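PDB 1R2J: protein FkbI from Streptomyces hygroscopicus, which binds FAD and probably acts as an acyl-ACP dehydrogenase in making the methoxymalonyl extender unit of the polyketide FK520. Local coordinates for residues Ser22-Arg27 against Ala146-His151; Gly37-Glu42 against Thr76-Ala81; Ala45-Leu50 against Thr96-Leu101; Leu52-Asn57 against Gly225-Ala230. All coordinates share one frame; numbering follows the deposited sequence.

Interaction 1: residues Ser22-Arg27 against Ala146-His151; sequences SGELPR and AAYADH
Tyr148 reaches out of one loop and puts its hydroxyl onto the backbone of another, at Leu25. The polar part of the contact is a single hydrogen bond: Leu25 N donates to Tyr148 OH at 3.0 Å and nearly straight, with 166° at the hydrogen. The same hydroxyl is also bonded to the carbonyl of Ala188, so two backbone groups hold the phenol and fix where its end can sit.

Van der Waals contacts close around that bond. Glu24 comes in at the edge of the ring, near its plane, and does so with its aliphatic part: CG lies 3.6 Å from Tyr148 OH. With CG anti to the backbone N (chi1 -151°) and the chain extended beyond it, the Glu24 carboxylate runs on past the ring, its plane 27° from that of the phenol; its pairing with Arg179 is long and weak. Leu25 crosses the tyrosine at about a right angle, CB lying 4.2 Å from Tyr148 CZ, and the leucine also packs on Trp19 and Ala188.

The two loops belong to different parts of the acyl-CoA dehydrogenase fold. Residues 22-27 link helices 16-22 and 27-35 of the N-terminal helical domain, while 146-151 lead into strand 151-156 of the middle beta domain, just after the FAD-binding Thr144; the tyrosine side chain is about 11 Å from the flavin cofactor.

Interaction 2: residues Gly37-Glu42 against Thr76-Ala81; sequences GLLCAE and TSQGMA
The carboxamide of Gln78 is the flat side-chain group here, and Cys40 SG stands above its plane on the NE2 side, 4.2 Å from Gln78 NE2, the line between the two leaning well off the normal. OE1 accepts a hydrogen bond from the backbone N of Ala107, which probably fixes the rotation of the group. The chain leading to it bends at chi2 (-60°), and its CG rests against Leu39 CB at 4.1 Å.

The other flat group is the peptide carbonyl of Leu39, directed at the flank of helix 69-88. Its oxygen comes 3.1 Å from Gln78 CB and 3.3 Å from Gly79 N, but the angle at that N-H is too poor for a hydrogen bond. Gly79 has no side chain to hold the loop off, and the backbones come close: Cys40 CA is 4.9 Å from Gly79 CA. The loop itself follows helix 27-35, which Gly37 ends in a Schellman motif. Both segments lie in the N-terminal helical domain.

No hydrogen bond joins the two segments, although all four touching residues are buried. Shape and dispersion therefore probably hold loop to helix, while Gln78 OE1 is committed to Ala107, two residues ahead of the FAD-binding Val109.

Interaction 3: residues Ala45-Leu50 against Thr96-Leu101; sequences AEHGGL and TFLKEL
His47 O is approached from two sources, both modest: Lys99 CA makes a CA-H...O contact with it at 3.4 Å, with 153° at the hydrogen, and Thr102 OG1 adds a weak hydrogen bond. This joins a loop of the N-terminal helical domain of the acyl-CoA dehydrogenase fold to the last turn of helix 91-100.

The loop runs close to the helix here, with the CA atoms of His47 and Lys99 4.9 Å apart. Just before, a short 3-10 turn covers Ala45 and Glu46, and Gly48 N closes it with a 2.7 Å hydrogen bond to Ala45 O. Gly48 then carries the chain onward with positive phi. Lys99 contributes its near end, CB passing 3.9 Å from His47 O, before bends at chi2 and chi3 lead the ammonium away from the loop.

The apolar half of the contact belongs to His47 and Leu98. Their side chains start side by side, with His47 CB 3.6 Å from Leu98 CB. For Leu98, chi1 of -70° sets CG opposite the carbonyl carbon and carries the branch across the imidazole; the leucine side chain also packs on Val43 and Gln86. A CH-pi contact results: Leu98 CD1 sits 3.7 Å from the centroid of the His47 ring, over one face and shifted toward the rim, where it comes within 3.4 Å of CD2.

Interaction 4: residues Leu52-Asn57 against Gly225-Ala230; sequences LGSREN and GRKSVA
Lys227 points its side chain from helix 219-248 toward the start of helix 54-67, and Ser54 OG is what it meets there. CB leaves the helix with CG anti to the backbone N (chi1 175°), and the chain runs straight through CG, covering the gap between the two backbones, whose nearest CA atoms, Ser54 and Lys227, are 8.6 Å apart. At CD the serine comes into contact: Lys227 CD is 3.8 Å from Ser54 OG. The bend at chi3 (74°) then swings the end round, so that CE lies alongside the same oxygen and NZ donates to Ser54 OG at 2.9 Å.

Ser54 is the first residue of its helix, following Gly53 at the N-cap. A glycine there has no side chain to cap the first turn, but one half of a capping box remains: Gly53 N donates to Glu56 OE2 at 2.8 Å, approaching from 45° out of the carboxylate plane. The Lys227-Ser54 bond joins the N-terminal helical domain to the long helix of the C-terminal domain, which in acyl-CoA dehydrogenases is likewise helical.

The ammonium has a second grip, a salt bridge to Glu42. That carboxylate probably offsets the cost of bringing a positive charge near a helix N-terminus, where the dipole would disfavour it. Its other oxygen, Glu42 OE2, takes a hydrogen bond from Asn57 ND2, one helical turn beyond Ser54.

How the interactions relate
Interaction 2 touches both interaction 3 and interaction 4, whose first segments adjoin in the sequence. Its centre is about 10 Å from that of interaction 3 and about 9 Å from that of interaction 4. The first segments of all three lie between residues 37 and 57, and their partners come later, on helices 69-88, 91-100 and 219-248, so the three closures interlock along the chain. Interaction 1 stands apart, about 15 Å from interaction 2 between centres, and its chain loop encloses interactions 2 and 3; His151 NE2 nevertheless reaches Glu100 OE2 at 2.8 Å. Interactions 1 and 4 join the helical N-terminal domain to the middle and C-terminal domains respectively.

Interaction 1: residues Ser22-Arg27 against Ala146-His151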
loop_
_atom_site.group_PDB
_atom_site.type_symbol
_atom_site.label_atom_id
_atom_site.label_comp_id
_atom_site.label_asym_id
_atom_site.label_seq_id
_atom_site.Cartn_x
_atom_site.Cartn_y
_atom_site.Cartn_z
ATOM N N SER A 22 -4.578 10.653 -16.271
ATOM C CA SER A 22 -5.820 11.326 -15.914
ATOM C C SER A 22 -5.887 11.476 -14.397
ATOM O O SER A 22 -6.642 12.294 -13.875
ATOM C CB SER A 22 -7.028 10.524 -16.404
ATOM O OG SER A 22 -7.232 9.381 -15.596
ATOM N N GLY A 23 -5.098 10.666 -13.697
ATOM C CA GLY A 23 -5.061 10.730 -12.249
ATOM C C GLY A 23 -6.223 10.088 -11.519
ATOM O O GLY A 23 -6.534 10.480 -10.392
ATOM N N GLU A 24 -6.867 9.102 -12.136
ATOM C CA GLU A 24 -7.993 8.456 -11.479
ATOM C C GLU A 24 -8.279 7.037 -11.958
ATOM O O GLU A 24 -8.061 6.701 -13.122
ATOM C CB GLU A 24 -9.252 9.313 -11.647
ATOM C CG GLU A 24 -10.247 9.148 -10.502
ATOM C CD GLU A 24 -11.457 10.056 -10.626
ATOM O OE1 GLU A 24 -12.197 10.194 -9.626
ATOM O OE2 GLU A 24 -11.672 10.626 -11.719
ATOM N N LEU A 25 -8.762 6.207 -11.038
ATOM C CA LEU A 25 -9.116 4.827 -11.336
ATOM C C LEU A 25 -10.642 4.757 -11.425
ATOM O O LEU A 25 -11.342 5.544 -10.791
ATOM C CB LEU A 25 -8.640 3.899 -10.215
ATOM C CG LEU A 25 -7.142 3.668 -9.998
ATOM C CD1 LEU A 25 -6.928 2.874 -8.714
ATOM C CD2 LEU A 25 -6.562 2.928 -11.189
ATOM N N PRO A 26 -11.177 3.816 -12.214
ATOM C CA PRO A 26 -12.634 3.694 -12.335
ATOM C C PRO A 26 -13.237 3.184 -11.023
ATOM O O PRO A 26 -12.852 2.123 -10.530
ATOM C CB PRO A 26 -12.815 2.673 -13.463
ATOM C CG PRO A 26 -11.519 2.727 -14.220
ATOM C CD PRO A 26 -10.490 2.906 -13.144
ATOM N N ARG A 27 -14.173 3.944 -10.465
ATOM C CA ARG A 27 -14.846 3.574 -9.222
ATOM C C ARG A 27 -15.479 2.189 -9.339
ATOM O O ARG A 27 -15.403 1.385 -8.410
ATOM C CB ARG A 27 -15.933 4.601 -8.893
ATOM C CG ARG A 27 -16.777 4.996 -10.107
ATOM C CD ARG A 27 -17.998 5.831 -9.732
ATOM N NE ARG A 27 -19.078 5.021 -9.172
ATOM C CZ ARG A 27 -20.276 5.497 -8.844
ATOM N NH1 ARG A 27 -20.551 6.783 -9.022
ATOM N NH2 ARG A 27 -21.199 4.691 -8.331
ATOM N N ALA A 146 -8.419 7.451 -0.123
ATOM C CA ALA A 146 -9.444 8.188 0.615
ATOM C C ALA A 146 -10.517 8.794 -0.293
ATOM O O ALA A 146 -11.674 8.922 0.102
ATOM C CB ALA A 146 -8.796 9.284 1.462
ATOM N N ALA A 147 -10.137 9.164 -1.512
ATOM C CA ALA A 147 -11.085 9.761 -2.450
ATOM C C ALA A 147 -12.130 8.757 -2.931
ATOM O O ALA A 147 -13.123 9.141 -3.546
ATOM C CB ALA A 147 -10.335 10.345 -3.647
ATOM N N TYR A 148 -11.904 7.475 -2.643
ATOM C CA TYR A 148 -12.818 6.415 -3.064
ATOM C C TYR A 148 -13.507 5.722 -1.897
ATOM O O TYR A 148 -14.542 5.081 -2.073
ATOM C CB TYR A 148 -12.067 5.318 -3.830
ATOM C CG TYR A 148 -11.178 5.777 -4.959
ATOM C CD1 TYR A 148 -11.707 6.414 -6.078
ATOM C CD2 TYR A 148 -9.802 5.557 -4.913
ATOM C CE1 TYR A 148 -10.884 6.824 -7.127
ATOM C CE2 TYR A 148 -8.972 5.962 -5.956
ATOM C CZ TYR A 148 -9.519 6.593 -7.057
ATOM O OH TYR A 148 -8.704 6.983 -8.094
ATOM N N ALA A 149 -12.923 5.841 -0.713
ATOM C CA ALA A 149 -13.428 5.155 0.470
ATOM C C ALA A 149 -14.817 5.493 1.000
ATOM O O ALA A 149 -15.279 6.633 0.922
ATOM C CB ALA A 149 -12.413 5.296 1.607
ATOM N N ASP A 150 -15.469 4.464 1.538
ATOM C CA ASP A 150 -16.774 4.601 2.170
ATOM C C ASP A 150 -16.431 4.717 3.654
ATOM O O ASP A 150 -17.083 5.437 4.405
ATOM C CB ASP A 150 -17.638 3.347 1.987
ATOM C CG ASP A 150 -18.019 3.091 0.547
ATOM O OD1 ASP A 150 -17.372 2.236 -0.093
ATOM O OD2 ASP A 150 -18.969 3.739 0.053
ATOM N N HIS A 151 -15.389 3.996 4.058
ATOM C CA HIS A 151 -14.941 3.981 5.443
ATOM C C HIS A 151 -13.549 4.574 5.609
ATOM O O HIS A 151 -12.645 4.303 4.816
ATOM C CB HIS A 151 -14.919 2.548 5.981
ATOM C CG HIS A 151 -16.254 1.871 5.961
ATOM N ND1 HIS A 151 -17.351 2.368 6.632
ATOM C CD2 HIS A 151 -16.666 0.735 5.352
ATOM C CE1 HIS A 151 -18.382 1.566 6.438
ATOM N NE2 HIS A 151 -17.993 0.567 5.664
#

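Interaction 2: residues Gly37-Glu42 against Thr76-Ala81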
loop_
_atom_site.group_PDB
_atom_site.type_symbol
_atom_site.label_atom_id
_atom_site.label_comp_id
_atom_site.label_asym_id
_atom_site.label_seq_id
_atom_site.Cartn_x
_atom_site.Cartn_y
_atom_site.Cartn_z
ATOM N N GLY A 37 -13.663 -9.877 -3.151
ATOM C CA GLY A 37 -12.762 -10.248 -2.072
ATOM C C GLY A 37 -11.296 -9.982 -2.393
ATOM O O GLY A 37 -10.408 -10.217 -1.565
ATOM N N LEU A 38 -11.029 -9.513 -3.607
ATOM C CA LEU A 38 -9.661 -9.212 -4.000
ATOM C C LEU A 38 -9.375 -7.879 -3.311
ATOM O O LEU A 38 -10.301 -7.229 -2.841
ATOM C CB LEU A 38 -9.568 -9.091 -5.522
ATOM C CG LEU A 38 -10.148 -10.284 -6.290
ATOM C CD1 LEU A 38 -10.294 -9.920 -7.761
ATOM C CD2 LEU A 38 -9.256 -11.510 -6.112
ATOM N N LEU A 39 -8.118 -7.463 -3.233
ATOM C CA LEU A 39 -7.811 -6.206 -2.537
ATOM C C LEU A 39 -7.973 -6.425 -1.038
ATOM O O LEU A 39 -7.549 -5.601 -0.235
ATOM C CB LEU A 39 -8.763 -5.082 -2.972
ATOM C CG LEU A 39 -8.554 -4.393 -4.324
ATOM C CD1 LEU A 39 -8.499 -5.407 -5.451
ATOM C CD2 LEU A 39 -9.680 -3.417 -4.538
ATOM N N CYS A 40 -8.580 -7.559 -0.696
ATOM C CA CYS A 40 -8.874 -7.969 0.675
ATOM C C CYS A 40 -8.630 -9.461 0.850
ATOM O O CYS A 40 -9.048 -10.041 1.852
ATOM C CB CYS A 40 -10.358 -7.745 0.951
ATOM S SG CYS A 40 -10.758 -6.605 2.223
ATOM N N ALA A 41 -7.979 -10.073 -0.134
ATOM C CA ALA A 41 -7.745 -11.511 -0.161
ATOM C C ALA A 41 -7.458 -12.266 1.137
ATOM O O ALA A 41 -7.875 -13.413 1.273
ATOM C CB ALA A 41 -6.668 -11.834 -1.196
ATOM N N GLU A 42 -6.762 -11.648 2.088
ATOM C CA GLU A 42 -6.435 -12.338 3.335
ATOM C C GLU A 42 -7.566 -12.415 4.359
ATOM O O GLU A 42 -7.443 -13.099 5.377
ATOM C CB GLU A 42 -5.187 -11.714 3.969
ATOM C CG GLU A 42 -3.902 -12.104 3.253
ATOM C CD GLU A 42 -2.680 -11.368 3.768
ATOM O OE1 GLU A 42 -2.508 -11.282 5.000
ATOM O OE2 GLU A 42 -1.887 -10.880 2.932
ATOM N N THR A 76 -3.511 -2.272 -0.958
ATOM C CA THR A 76 -2.771 -2.160 0.293
ATOM C C THR A 76 -3.608 -1.426 1.344
ATOM O O THR A 76 -3.641 -1.832 2.501
ATOM C CB THR A 76 -1.377 -1.446 0.096
ATOM O OG1 THR A 76 -1.563 -0.046 -0.132
ATOM C CG2 THR A 76 -0.645 -2.025 -1.103
ATOM N N SER A 77 -4.294 -0.359 0.938
ATOM C CA SER A 77 -5.129 0.400 1.865
ATOM C C SER A 77 -6.295 -0.468 2.336
ATOM O O SER A 77 -6.607 -0.518 3.527
ATOM C CB SER A 77 -5.660 1.662 1.189
ATOM O OG SER A 77 -4.600 2.545 0.868
ATOM N N GLN A 78 -6.937 -1.144 1.387
ATOM C CA GLN A 78 -8.047 -2.037 1.683
ATOM C C GLN A 78 -7.586 -3.098 2.668
ATOM O O GLN A 78 -8.192 -3.296 3.724
ATOM C CB GLN A 78 -8.523 -2.746 0.415
ATOM C CG GLN A 78 -9.699 -2.102 -0.296
ATOM C CD GLN A 78 -10.941 -2.025 0.572
ATOM O OE1 GLN A 78 -11.086 -1.109 1.371
ATOM N NE2 GLN A 78 -11.837 -2.996 0.425
ATOM N N GLY A 79 -6.507 -3.783 2.298
ATOM C CA GLY A 79 -5.966 -4.846 3.121
ATOM C C GLY A 79 -5.518 -4.400 4.492
ATOM O O GLY A 79 -5.685 -5.128 5.477
ATOM N N MET A 80 -4.941 -3.205 4.557
ATOM C CA MET A 80 -4.460 -2.665 5.817
ATOM C C MET A 80 -5.636 -2.335 6.728
ATOM O O MET A 80 -5.583 -2.582 7.927
ATOM C CB MET A 80 -3.613 -1.412 5.575
ATOM C CG MET A 80 -2.978 -0.847 6.849
ATOM S SD MET A 80 -1.462 0.115 6.567
ATOM C CE MET A 80 -2.127 1.623 5.931
ATOM N N ALA A 81 -6.695 -1.775 6.154
ATOM C CA ALA A 81 -7.881 -1.430 6.931
ATOM C C ALA A 81 -8.515 -2.693 7.498
ATOM O O ALA A 81 -8.872 -2.740 8.678
ATOM C CB ALA A 81 -8.883 -0.698 6.059
#

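Interaction 3: residues Ala45-Leu50 against Thr96-Leu101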
loop_
_atom_site.group_PDB
_atom_site.type_symbol
_atom_site.label_atom_id
_atom_site.label_comp_id
_atom_site.label_asym_id
_atom_site.label_seq_id
_atom_site.Cartn_x
_atom_site.Cartn_y
_atom_site.Cartn_z
ATOM N N ALA A 45 -12.754 -16.466 5.432
ATOM C CA ALA A 45 -13.983 -16.822 4.728
ATOM C C ALA A 45 -15.224 -16.540 5.570
ATOM O O ALA A 45 -16.292 -16.229 5.037
ATOM C CB ALA A 45 -13.946 -18.295 4.329
ATOM N N GLU A 46 -15.076 -16.645 6.888
ATOM C CA GLU A 46 -16.179 -16.405 7.811
ATOM C C GLU A 46 -16.779 -15.016 7.633
ATOM O O GLU A 46 -17.924 -14.771 8.017
ATOM C CB GLU A 46 -15.702 -16.576 9.255
ATOM C CG GLU A 46 -15.322 -18.002 9.611
ATOM C CD GLU A 46 -14.773 -18.128 11.017
ATOM O OE1 GLU A 46 -14.519 -19.270 11.458
ATOM O OE2 GLU A 46 -14.592 -17.086 11.679
ATOM N N HIS A 47 -16.006 -14.106 7.051
ATOM C CA HIS A 47 -16.477 -12.743 6.835
ATOM C C HIS A 47 -16.673 -12.505 5.348
ATOM O O HIS A 47 -16.781 -11.366 4.890
ATOM C CB HIS A 47 -15.472 -11.739 7.416
ATOM C CG HIS A 47 -15.209 -11.931 8.879
ATOM N ND1 HIS A 47 -16.144 -11.638 9.851
ATOM C CD2 HIS A 47 -14.126 -12.414 9.535
ATOM C CE1 HIS A 47 -15.647 -11.932 11.039
ATOM N NE2 HIS A 47 -14.425 -12.405 10.876
ATOM N N GLY A 48 -16.723 -13.596 4.596
ATOM C CA GLY A 48 -16.912 -13.491 3.163
ATOM C C GLY A 48 -15.618 -13.223 2.422
ATOM O O GLY A 48 -15.627 -12.874 1.244
ATOM N N GLY A 49 -14.496 -13.386 3.114
ATOM C CA GLY A 49 -13.205 -13.152 2.491
ATOM C C GLY A 49 -12.706 -14.371 1.740
ATOM O O GLY A 49 -13.306 -15.448 1.813
ATOM N N LEU A 50 -11.604 -14.203 1.019
ATOM C CA LEU A 50 -11.016 -15.289 0.245
ATOM C C LEU A 50 -10.128 -16.179 1.094
ATOM O O LEU A 50 -9.782 -17.284 0.685
ATOM C CB LEU A 50 -10.208 -14.721 -0.929
ATOM C CG LEU A 50 -10.972 -14.484 -2.235
ATOM C CD1 LEU A 50 -12.261 -13.722 -1.962
ATOM C CD2 LEU A 50 -10.085 -13.735 -3.219
ATOM N N THR A 96 -18.965 -6.987 11.321
ATOM C CA THR A 96 -19.653 -5.964 10.545
ATOM C C THR A 96 -18.791 -5.335 9.449
ATOM O O THR A 96 -19.169 -5.318 8.276
ATOM C CB THR A 96 -20.173 -4.834 11.465
ATOM O OG1 THR A 96 -20.977 -5.397 12.508
ATOM C CG2 THR A 96 -21.012 -3.843 10.674
ATOM N N PHE A 97 -17.630 -4.825 9.837
ATOM C CA PHE A 97 -16.735 -4.163 8.896
ATOM C C PHE A 97 -16.084 -5.059 7.850
ATOM O O PHE A 97 -16.029 -4.700 6.674
ATOM C CB PHE A 97 -15.661 -3.402 9.670
ATOM C CG PHE A 97 -16.216 -2.337 10.576
ATOM C CD1 PHE A 97 -16.971 -1.289 10.057
ATOM C CD2 PHE A 97 -15.985 -2.381 11.946
ATOM C CE1 PHE A 97 -17.484 -0.302 10.888
ATOM C CE2 PHE A 97 -16.498 -1.393 12.786
ATOM C CZ PHE A 97 -17.247 -0.356 12.255
ATOM N N LEU A 98 -15.592 -6.220 8.264
ATOM C CA LEU A 98 -14.943 -7.122 7.327
ATOM C C LEU A 98 -15.864 -7.587 6.195
ATOM O O LEU A 98 -15.424 -7.719 5.050
ATOM C CB LEU A 98 -14.356 -8.329 8.070
ATOM C CG LEU A 98 -13.138 -8.027 8.956
ATOM C CD1 LEU A 98 -12.748 -9.272 9.730
ATOM C CD2 LEU A 98 -11.970 -7.554 8.113
ATOM N N LYS A 99 -17.138 -7.816 6.503
ATOM C CA LYS A 99 -18.083 -8.267 5.484
ATOM C C LYS A 99 -18.341 -7.167 4.457
ATOM O O LYS A 99 -18.559 -7.444 3.277
ATOM C CB LYS A 99 -19.403 -8.697 6.125
ATOM C CG LYS A 99 -20.327 -7.531 6.466
ATOM C CD LYS A 99 -21.456 -7.375 5.446
ATOM C CE LYS A 99 -22.378 -8.599 5.389
ATOM N NZ LYS A 99 -23.487 -8.467 4.400
ATOM N N GLU A 100 -18.321 -5.917 4.906
ATOM C CA GLU A 100 -18.537 -4.806 3.994
ATOM C C GLU A 100 -17.334 -4.601 3.073
ATOM O O GLU A 100 -17.492 -4.190 1.922
ATOM C CB GLU A 100 -18.823 -3.522 4.775
ATOM C CG GLU A 100 -20.087 -3.592 5.615
ATOM C CD GLU A 100 -20.589 -2.224 6.032
ATOM O OE1 GLU A 100 -21.413 -2.152 6.973
ATOM O OE2 GLU A 100 -20.157 -1.221 5.422
ATOM N N LEU A 101 -16.138 -4.889 3.577
ATOM C CA LEU A 101 -14.917 -4.723 2.786
ATOM C C LEU A 101 -14.731 -5.851 1.776
ATOM O O LEU A 101 -13.726 -5.898 1.054
ATOM C CB LEU A 101 -13.688 -4.660 3.706
ATOM C CG LEU A 101 -13.628 -3.504 4.711
ATOM C CD1 LEU A 101 -12.334 -3.596 5.499
ATOM C CD2 LEU A 101 -13.707 -2.173 3.982
#

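Interaction 4: residues Leu52-Asn57 against Gly225-Ala230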
loop_
_atom_site.group_PDB
_atom_site.type_symbol
_atom_site.label_atom_id
_atom_site.label_comp_id
_atom_site.label_asym_id
_atom_site.label_seq_id
_atom_site.Cartn_x
_atom_site.Cartn_y
_atom_site.Cartn_z
ATOM N N LEU A 52 -6.964 -16.025 1.745
ATOM C CA LEU A 52 -5.664 -16.355 1.173
ATOM C C LEU A 52 -4.532 -16.167 2.182
ATOM O O LEU A 52 -4.622 -15.336 3.088
ATOM C CB LEU A 52 -5.401 -15.506 -0.081
ATOM C CG LEU A 52 -5.843 -16.134 -1.413
ATOM C CD1 LEU A 52 -7.289 -16.580 -1.318
ATOM C CD2 LEU A 52 -5.643 -15.137 -2.555
ATOM N N GLY A 53 -3.474 -16.961 2.027
ATOM C CA GLY A 53 -2.322 -16.852 2.905
ATOM C C GLY A 53 -1.468 -15.683 2.439
ATOM O O GLY A 53 -1.790 -15.064 1.433
ATOM N N SER A 54 -0.387 -15.381 3.152
ATOM C CA SER A 54 0.479 -14.264 2.784
ATOM C C SER A 54 1.211 -14.425 1.452
ATOM O O SER A 54 1.390 -13.449 0.722
ATOM C CB SER A 54 1.482 -13.994 3.903
ATOM O OG SER A 54 0.822 -13.401 5.007
ATOM N N ARG A 55 1.642 -15.642 1.136
ATOM C CA ARG A 55 2.320 -15.885 -0.130
ATOM C C ARG A 55 1.352 -15.716 -1.304
ATOM O O ARG A 55 1.645 -14.991 -2.254
ATOM C CB ARG A 55 2.926 -17.295 -0.162
ATOM C CG ARG A 55 3.901 -17.561 0.971
ATOM C CD ARG A 55 4.634 -18.898 0.829
ATOM N NE ARG A 55 5.512 -18.948 -0.338
ATOM C CZ ARG A 55 6.801 -19.289 -0.301
ATOM N NH1 ARG A 55 7.379 -19.609 0.848
ATOM N NH2 ARG A 55 7.513 -19.326 -1.420
ATOM N N GLU A 56 0.197 -16.379 -1.235
ATOM C CA GLU A 56 -0.802 -16.297 -2.306
ATOM C C GLU A 56 -1.232 -14.854 -2.535
ATOM O O GLU A 56 -1.165 -14.351 -3.652
ATOM C CB GLU A 56 -2.036 -17.136 -1.961
ATOM C CG GLU A 56 -1.720 -18.518 -1.425
ATOM C CD GLU A 56 -2.948 -19.218 -0.860
ATOM O OE1 GLU A 56 -3.748 -19.766 -1.650
ATOM O OE2 GLU A 56 -3.112 -19.205 0.378
ATOM N N ASN A 57 -1.683 -14.189 -1.475
ATOM C CA ASN A 57 -2.107 -12.801 -1.607
ATOM C C ASN A 57 -0.915 -11.933 -2.014
ATOM O O ASN A 57 -1.067 -10.962 -2.755
ATOM C CB ASN A 57 -2.687 -12.286 -0.289
ATOM C CG ASN A 57 -3.121 -10.830 -0.377
ATOM O OD1 ASN A 57 -3.852 -10.450 -1.284
ATOM N ND2 ASN A 57 -2.672 -10.014 0.569
ATOM N N GLY A 225 0.778 -3.675 4.913
ATOM C CA GLY A 225 1.091 -2.393 4.311
ATOM C C GLY A 225 2.570 -2.496 4.020
ATOM O O GLY A 225 2.989 -2.347 2.878
ATOM N N ARG A 226 3.368 -2.760 5.049
ATOM C CA ARG A 226 4.795 -2.939 4.829
ATOM C C ARG A 226 4.926 -4.231 4.030
ATOM O O ARG A 226 5.719 -4.312 3.096
ATOM C CB ARG A 226 5.552 -3.050 6.157
ATOM C CG ARG A 226 5.933 -1.698 6.710
ATOM C CD ARG A 226 6.585 -1.754 8.076
ATOM N NE ARG A 226 6.736 -0.392 8.580
ATOM C CZ ARG A 226 6.887 -0.068 9.857
ATOM N NH1 ARG A 226 6.909 -1.014 10.785
ATOM N NH2 ARG A 226 7.013 1.208 10.198
ATOM N N LYS A 227 4.124 -5.230 4.394
ATOM C CA LYS A 227 4.141 -6.515 3.699
ATOM C C LYS A 227 3.580 -6.349 2.291
ATOM O O LYS A 227 4.110 -6.901 1.322
ATOM C CB LYS A 227 3.304 -7.547 4.462
ATOM C CG LYS A 227 3.166 -8.896 3.744
ATOM C CD LYS A 227 2.412 -9.923 4.601
ATOM C CE LYS A 227 0.920 -9.628 4.654
ATOM N NZ LYS A 227 0.205 -10.590 5.541
ATOM N N SER A 228 2.506 -5.576 2.191
ATOM C CA SER A 228 1.848 -5.332 0.920
ATOM C C SER A 228 2.716 -4.478 0.004
ATOM O O SER A 228 2.829 -4.755 -1.185
ATOM C CB SER A 228 0.498 -4.647 1.157
ATOM O OG SER A 228 -0.264 -4.622 -0.036
ATOM N N VAL A 229 3.325 -3.433 0.554
ATOM C CA VAL A 229 4.185 -2.576 -0.246
ATOM C C VAL A 229 5.371 -3.382 -0.752
ATOM O O VAL A 229 5.792 -3.212 -1.894
ATOM C CB VAL A 229 4.704 -1.367 0.556
ATOM C CG1 VAL A 229 5.876 -0.700 -0.186
ATOM C CG2 VAL A 229 3.575 -0.356 0.754
ATOM N N ALA A 230 5.899 -4.263 0.096
ATOM C CA ALA A 230 7.042 -5.089 -0.291
ATOM C C ALA A 230 6.689 -5.947 -1.517
ATOM O O ALA A 230 7.446 -6.010 -2.479
ATOM C CB ALA A 230 7.475 -5.971 0.885
#